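Local coordinates for phiAB6 tailspike (Unidentified phage, PDB 5JS4), which is a trimeric beta-helical phage tailspike that probably binds and cleaves the exopolysaccharide on the surface of Acinetobacter baumannii, at residues I364-V378 with F387-Y401. Sequence-based numbering, arbitrary orientation.
Sequences IDHITLINFYNQIVV and FTNAWLYYSQNAGIY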
loop_
_atom_site.group_PDB
_atom_site.type_symbol
_atom_site.label_atom_id
_atom_site.label_comp_id
_atom_site.label_asym_id
_atom_site.label_seq_id
_atom_site.Cartn_x
_atom_site.Cartn_y
_atom_site.Cartn_z
ATOM N N ILE A 364 -11.864 15.181 -9.006
ATOM C CA ILE A 364 -10.973 16.276 -9.355
ATOM C C ILE A 364 -9.680 15.652 -9.843
ATOM O O ILE A 364 -9.062 14.875 -9.122
ATOM C CB ILE A 364 -10.702 17.194 -8.148
ATOM C CG1 ILE A 364 -12.010 17.850 -7.686
ATOM C CG2 ILE A 364 -9.663 18.248 -8.510
ATOM C CD1 ILE A 364 -11.926 18.531 -6.336
ATOM N N ASP A 365 -9.276 15.975 -11.069
ATOM C CA ASP A 365 -8.039 15.415 -11.605
ATOM C C ASP A 365 -7.421 16.240 -12.717
ATOM O O ASP A 365 -8.119 16.900 -13.489
ATOM C CB ASP A 365 -8.259 13.985 -12.093
ATOM C CG ASP A 365 -9.273 13.901 -13.201
ATOM O OD1 ASP A 365 -10.469 13.851 -12.887
ATOM O OD2 ASP A 365 -8.874 13.866 -14.384
ATOM N N HIS A 366 -6.096 16.171 -12.790
ATOM C CA HIS A 366 -5.320 16.849 -13.823
ATOM C C HIS A 366 -5.594 18.341 -13.798
ATOM O O HIS A 366 -6.127 18.913 -14.753
ATOM C CB HIS A 366 -5.596 16.234 -15.197
ATOM C CG HIS A 366 -5.212 14.791 -15.287
ATOM N ND1 HIS A 366 -4.009 14.374 -15.814
ATOM C CD2 HIS A 366 -5.856 13.670 -14.890
ATOM C CE1 HIS A 366 -3.938 13.056 -15.754
ATOM N NE2 HIS A 366 -5.045 12.604 -15.196
ATOM N N ILE A 367 -5.230 18.960 -12.678
ATOM C CA ILE A 367 -5.362 20.401 -12.519
ATOM C C ILE A 367 -4.049 21.035 -12.079
ATOM O O ILE A 367 -3.203 20.394 -11.446
ATOM C CB ILE A 367 -6.494 20.787 -11.536
ATOM C CG1 ILE A 367 -6.185 20.332 -10.100
ATOM C CG2 ILE A 367 -7.821 20.212 -12.021
ATOM C CD1 ILE A 367 -7.153 20.872 -9.066
ATOM N N THR A 368 -3.898 22.302 -12.442
ATOM C CA THR A 368 -2.788 23.130 -12.006
ATOM C C THR A 368 -3.379 24.435 -11.499
ATOM O O THR A 368 -4.036 25.148 -12.256
ATOM C CB THR A 368 -1.817 23.403 -13.164
ATOM O OG1 THR A 368 -1.353 22.157 -13.688
ATOM C CG2 THR A 368 -0.623 24.226 -12.700
ATOM N N LEU A 369 -3.156 24.730 -10.220
ATOM C CA LEU A 369 -3.687 25.943 -9.596
ATOM C C LEU A 369 -2.546 26.774 -9.043
ATOM O O LEU A 369 -1.642 26.242 -8.397
ATOM C CB LEU A 369 -4.677 25.603 -8.485
ATOM C CG LEU A 369 -5.875 24.741 -8.901
ATOM C CD1 LEU A 369 -6.776 24.480 -7.707
ATOM C CD2 LEU A 369 -6.675 25.383 -10.023
ATOM N N ILE A 370 -2.604 28.078 -9.308
ATOM C CA ILE A 370 -1.497 28.990 -9.023
ATOM C C ILE A 370 -2.000 30.205 -8.241
ATOM O O ILE A 370 -2.908 30.906 -8.687
ATOM C CB ILE A 370 -0.807 29.455 -10.324
ATOM C CG1 ILE A 370 -0.479 28.262 -11.237
ATOM C CG2 ILE A 370 0.471 30.222 -10.014
ATOM C CD1 ILE A 370 -1.546 27.938 -12.260
ATOM N N ASN A 371 -1.376 30.452 -7.089
ATOM C CA ASN A 371 -1.789 31.503 -6.150
ATOM C C ASN A 371 -3.153 31.169 -5.529
ATOM O O ASN A 371 -3.448 29.994 -5.316
ATOM C CB ASN A 371 -1.742 32.902 -6.797
ATOM C CG ASN A 371 -0.371 33.238 -7.354
ATOM O OD1 ASN A 371 0.652 32.951 -6.730
ATOM N ND2 ASN A 371 -0.342 33.849 -8.531
ATOM N N PHE A 372 -3.968 32.187 -5.247
ATOM C CA PHE A 372 -5.206 32.061 -4.463
ATOM C C PHE A 372 -4.921 31.894 -2.971
ATOM O O PHE A 372 -3.810 31.547 -2.563
ATOM C CB PHE A 372 -6.114 30.915 -4.940
ATOM C CG PHE A 372 -6.631 31.079 -6.340
ATOM C CD1 PHE A 372 -7.726 31.894 -6.602
ATOM C CD2 PHE A 372 -6.045 30.392 -7.395
ATOM C CE1 PHE A 372 -8.213 32.034 -7.892
ATOM C CE2 PHE A 372 -6.527 30.528 -8.684
ATOM C CZ PHE A 372 -7.610 31.350 -8.935
ATOM N N TYR A 373 -5.946 32.149 -2.166
ATOM C CA TYR A 373 -5.866 32.028 -0.715
ATOM C C TYR A 373 -6.070 30.560 -0.343
ATOM O O TYR A 373 -5.127 29.884 0.075
ATOM C CB TYR A 373 -6.912 32.945 -0.071
ATOM C CG TYR A 373 -6.853 33.040 1.432
ATOM C CD1 TYR A 373 -5.843 33.761 2.060
ATOM C CD2 TYR A 373 -7.826 32.441 2.227
ATOM C CE1 TYR A 373 -5.792 33.866 3.440
ATOM C CE2 TYR A 373 -7.782 32.538 3.609
ATOM C CZ TYR A 373 -6.764 33.255 4.209
ATOM O OH TYR A 373 -6.715 33.358 5.581
ATOM N N ASN A 374 -7.300 30.078 -0.509
ATOM C CA ASN A 374 -7.587 28.654 -0.544
ATOM C C ASN A 374 -7.803 28.282 -1.998
ATOM O O ASN A 374 -8.570 28.937 -2.699
ATOM C CB ASN A 374 -8.838 28.314 0.275
ATOM C CG ASN A 374 -8.688 28.646 1.748
ATOM O OD1 ASN A 374 -9.589 29.228 2.359
ATOM N ND2 ASN A 374 -7.559 28.274 2.332
ATOM N N GLN A 375 -7.122 27.245 -2.469
ATOM C CA GLN A 375 -7.254 26.866 -3.871
ATOM C C GLN A 375 -8.516 26.031 -4.073
ATOM O O GLN A 375 -9.387 26.406 -4.858
ATOM C CB GLN A 375 -5.981 26.186 -4.371
ATOM C CG GLN A 375 -4.848 27.192 -4.530
ATOM C CD GLN A 375 -3.501 26.573 -4.829
ATOM O OE1 GLN A 375 -3.198 25.464 -4.387
ATOM N NE2 GLN A 375 -2.669 27.300 -5.565
ATOM N N ILE A 376 -8.637 24.939 -3.332
ATOM C CA ILE A 376 -9.847 24.127 -3.340
ATOM C C ILE A 376 -10.573 24.320 -2.015
ATOM O O ILE A 376 -10.028 24.020 -0.957
ATOM C CB ILE A 376 -9.524 22.632 -3.533
ATOM C CG1 ILE A 376 -8.776 22.403 -4.857
ATOM C CG2 ILE A 376 -10.794 21.791 -3.461
ATOM C CD1 ILE A 376 -9.605 22.590 -6.110
ATOM N N VAL A 377 -11.798 24.833 -2.081
ATOM C CA VAL A 377 -12.631 25.010 -0.901
ATOM C C VAL A 377 -13.712 23.940 -0.923
ATOM O O VAL A 377 -14.622 23.986 -1.747
ATOM C CB VAL A 377 -13.273 26.413 -0.864
ATOM C CG1 VAL A 377 -14.171 26.571 0.357
ATOM C CG2 VAL A 377 -12.192 27.484 -0.866
ATOM N N VAL A 378 -13.598 22.970 -0.024
ATOM C CA VAL A 378 -14.577 21.895 0.074
ATOM C C VAL A 378 -15.715 22.352 0.970
ATOM O O VAL A 378 -15.478 22.791 2.092
ATOM C CB VAL A 378 -13.964 20.612 0.667
ATOM C CG1 VAL A 378 -15.008 19.504 0.729
ATOM C CG2 VAL A 378 -12.757 20.165 -0.148
ATOM N N PHE A 387 -9.546 12.956 -5.545
ATOM C CA PHE A 387 -8.695 14.082 -5.908
ATOM C C PHE A 387 -7.335 13.529 -6.330
ATOM O O PHE A 387 -6.671 12.869 -5.538
ATOM C CB PHE A 387 -8.545 14.995 -4.684
ATOM C CG PHE A 387 -7.957 16.344 -4.982
ATOM C CD1 PHE A 387 -6.595 16.500 -5.193
ATOM C CD2 PHE A 387 -8.765 17.470 -5.014
ATOM C CE1 PHE A 387 -6.057 17.751 -5.454
ATOM C CE2 PHE A 387 -8.232 18.720 -5.271
ATOM C CZ PHE A 387 -6.876 18.862 -5.494
ATOM N N THR A 388 -6.919 13.784 -7.567
ATOM C CA THR A 388 -5.636 13.256 -8.040
ATOM C C THR A 388 -4.971 14.123 -9.104
ATOM O O THR A 388 -5.639 14.843 -9.839
ATOM C CB THR A 388 -5.784 11.807 -8.574
ATOM O OG1 THR A 388 -4.490 11.202 -8.709
ATOM C CG2 THR A 388 -6.519 11.774 -9.923
ATOM N N ASN A 389 -3.645 14.024 -9.177
ATOM C CA ASN A 389 -2.854 14.617 -10.253
ATOM C C ASN A 389 -3.047 16.125 -10.307
ATOM O O ASN A 389 -3.647 16.668 -11.236
ATOM C CB ASN A 389 -3.162 13.962 -11.609
ATOM C CG ASN A 389 -2.570 12.569 -11.737
ATOM O OD1 ASN A 389 -1.748 12.301 -12.627
ATOM N ND2 ASN A 389 -2.964 11.677 -10.847
ATOM N N ALA A 390 -2.527 16.791 -9.283
ATOM C CA ALA A 390 -2.712 18.220 -9.115
ATOM C C ALA A 390 -1.395 18.878 -8.757
ATOM O O ALA A 390 -0.655 18.378 -7.908
ATOM C CB ALA A 390 -3.740 18.490 -8.035
ATOM N N TRP A 391 -1.111 19.995 -9.421
ATOM C CA TRP A 391 0.041 20.828 -9.103
ATOM C C TRP A 391 -0.503 22.106 -8.488
ATOM O O TRP A 391 -1.122 22.920 -9.170
ATOM C CB TRP A 391 0.893 21.073 -10.354
ATOM C CG TRP A 391 1.359 19.773 -10.967
ATOM C CD1 TRP A 391 1.698 18.635 -10.292
ATOM C CD2 TRP A 391 1.527 19.474 -12.360
ATOM N NE1 TRP A 391 2.059 17.648 -11.172
ATOM C CE2 TRP A 391 1.962 18.133 -12.447
ATOM C CE3 TRP A 391 1.345 20.203 -13.541
ATOM C CZ2 TRP A 391 2.219 17.507 -13.669
ATOM C CZ3 TRP A 391 1.602 19.578 -14.757
ATOM C CH2 TRP A 391 2.036 18.244 -14.809
ATOM N N LEU A 392 -0.293 22.245 -7.180
ATOM C CA LEU A 392 -0.920 23.291 -6.382
ATOM C C LEU A 392 0.166 24.207 -5.835
ATOM O O LEU A 392 0.796 23.904 -4.823
ATOM C CB LEU A 392 -1.744 22.659 -5.253
ATOM C CG LEU A 392 -2.852 21.698 -5.705
ATOM C CD1 LEU A 392 -3.603 21.138 -4.505
ATOM C CD2 LEU A 392 -3.820 22.369 -6.669
ATOM N N TYR A 393 0.377 25.325 -6.525
ATOM C CA TYR A 393 1.524 26.194 -6.279
ATOM C C TYR A 393 1.107 27.547 -5.701
ATOM O O TYR A 393 0.133 28.156 -6.147
ATOM C CB TYR A 393 2.298 26.431 -7.581
ATOM C CG TYR A 393 3.255 25.327 -8.005
ATOM C CD1 TYR A 393 2.866 23.987 -8.016
ATOM C CD2 TYR A 393 4.544 25.633 -8.444
ATOM C CE1 TYR A 393 3.737 22.989 -8.424
ATOM C CE2 TYR A 393 5.419 24.638 -8.858
ATOM C CZ TYR A 393 5.009 23.317 -8.846
ATOM O OH TYR A 393 5.865 22.319 -9.251
ATOM N N TYR A 394 1.866 28.003 -4.709
ATOM C CA TYR A 394 1.806 29.383 -4.201
ATOM C C TYR A 394 0.515 29.782 -3.475
ATOM O O TYR A 394 0.222 30.976 -3.372
ATOM C CB TYR A 394 2.083 30.412 -5.317
ATOM C CG TYR A 394 3.178 30.058 -6.306
ATOM C CD1 TYR A 394 4.339 29.404 -5.905
ATOM C CD2 TYR A 394 3.053 30.403 -7.648
ATOM C CE1 TYR A 394 5.335 29.089 -6.818
ATOM C CE2 TYR A 394 4.041 30.098 -8.567
ATOM C CZ TYR A 394 5.179 29.440 -8.150
ATOM O OH TYR A 394 6.157 29.134 -9.069
ATOM N N SER A 395 -0.247 28.822 -2.952
ATOM C CA SER A 395 -1.426 29.174 -2.150
ATOM C C SER A 395 -0.994 29.988 -0.933
ATOM O O SER A 395 0.094 29.785 -0.396
ATOM C CB SER A 395 -2.214 27.940 -1.704
ATOM O OG SER A 395 -1.428 27.085 -0.899
ATOM N N GLN A 396 -1.843 30.915 -0.509
ATOM C CA GLN A 396 -1.505 31.798 0.605
ATOM C C GLN A 396 -1.946 31.226 1.951
ATOM O O GLN A 396 -1.370 31.561 2.985
ATOM C CB GLN A 396 -2.114 33.180 0.373
ATOM C CG GLN A 396 -1.509 33.897 -0.828
ATOM C CD GLN A 396 -2.541 34.540 -1.737
ATOM O OE1 GLN A 396 -3.687 34.761 -1.346
ATOM N NE2 GLN A 396 -2.137 34.834 -2.969
ATOM N N ASN A 397 -2.960 30.364 1.936
ATOM C CA ASN A 397 -3.480 29.756 3.160
ATOM C C ASN A 397 -3.473 28.231 3.100
ATOM O O ASN A 397 -2.949 27.571 3.999
ATOM C CB ASN A 397 -4.900 30.253 3.434
ATOM C CG ASN A 397 -5.455 29.740 4.749
ATOM O OD1 ASN A 397 -6.439 28.996 4.775
ATOM N ND2 ASN A 397 -4.821 30.124 5.849
ATOM N N ALA A 398 -4.071 27.677 2.049
ATOM C CA ALA A 398 -4.147 26.226 1.895
ATOM C C ALA A 398 -4.376 25.820 0.446
ATOM O O ALA A 398 -5.044 26.523 -0.309
ATOM C CB ALA A 398 -5.252 25.656 2.773
ATOM N N GLY A 399 -3.814 24.679 0.062
ATOM C CA GLY A 399 -4.128 24.079 -1.228
ATOM C C GLY A 399 -5.557 23.560 -1.225
ATOM O O GLY A 399 -6.315 23.793 -2.165
ATOM N N ILE A 400 -5.912 22.852 -0.155
ATOM C CA ILE A 400 -7.248 22.287 0.017
ATOM C C ILE A 400 -7.736 22.609 1.427
ATOM O O ILE A 400 -7.050 22.314 2.405
ATOM C CB ILE A 400 -7.246 20.758 -0.192
ATOM C CG1 ILE A 400 -6.673 20.406 -1.570
ATOM C CG2 ILE A 400 -8.654 20.196 -0.043
ATOM C CD1 ILE A 400 -6.341 18.939 -1.751
ATOM N N TYR A 401 -8.921 23.210 1.521
ATOM C CA TYR A 401 -9.500 23.611 2.800
ATOM C C TYR A 401 -10.903 23.035 2.968
ATOM O O TYR A 401 -11.755 23.211 2.098
ATOM C CB TYR A 401 -9.553 25.138 2.906
ATOM C CG TYR A 401 -10.296 25.641 4.129
ATOM C CD1 TYR A 401 -9.976 25.176 5.400
ATOM C CD2 TYR A 401 -11.314 26.587 4.014
ATOM C CE1 TYR A 401 -10.650 25.632 6.522
ATOM C CE2 TYR A 401 -11.991 27.050 5.131
ATOM C CZ TYR A 401 -11.655 26.569 6.382
ATOM O OH TYR A 401 -12.322 27.021 7.498
HETATM O O HOH W 1 0.422 33.781 -3.891
HETATM O O HOH W 2 -3.967 35.137 -5.079
HETATM O O HOH W 3 -0.582 25.750 -3.101
HETATM O O HOH W 4 -14.181 24.663 3.544
#
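Phe387 fills the hollow between Ile364, Ile367 and Ile376, four side chains pointing into the coil formed by two successive turns of a right-handed parallel beta-helix. CG2 of Ile364 lies 3.6 Å from CE2 of Phe387, CG1 of Ile376 meets the ring edge, and Ile400 CD1 lies over one face, offset toward the rim. Holding CG anti to the backbone N (chi1 -167°) swings the phenyl back toward 364-378. Farther along, like stacks on like: Leu369 and Leu392 lie alongside each other with their branches directed alike, Leu369 CD1 3.8 Å from Leu392 CD2, and the small Ala390 receives CG1 of Ile367.

Strands 367-370 and 390-393 are parallel and in register, their axes 4.7 Å apart. Beyond them the register slips by one residue, the second turn being longer at its loop. Here Gln375, buried, reaches across toward 387-401, extended beyond CG; NE2 donates to its own turn at Asn371 O (2.8 Å) and weakly to Tyr393 O, while OE1 takes a water that also receives Ser395 N. Asn374 ND2 donates in its amide plane to a lone pair of Asn397 OD1, 2.8 Å away. On the outer side, Asn397 CB sits 3.5 Å above the centre of the Tyr373 ring, and Ile370 CG2 lies 3.5 Å from Tyr394 CD2. Ile370, Tyr394 and Asn371 line a pocket where Asn371 ND2, also bonded to Cys344 O, hydrogen-bonds a malonate probably from the crystallisation liquor.

At the corner, Asn389 CB lies over the His366 ring face in a CH-pi contact, 4.1 Å from its centroid. His366 packs on Asp365 of a second subunit, and Tyr393 OH hydrogen-bonds Tyr360 OH of that subunit, so this side faces the trimer interface. Within the chain, strands 340-345 and 353-358 flank 364-378, while strand 413-421 continues the stack beyond strand 381-393.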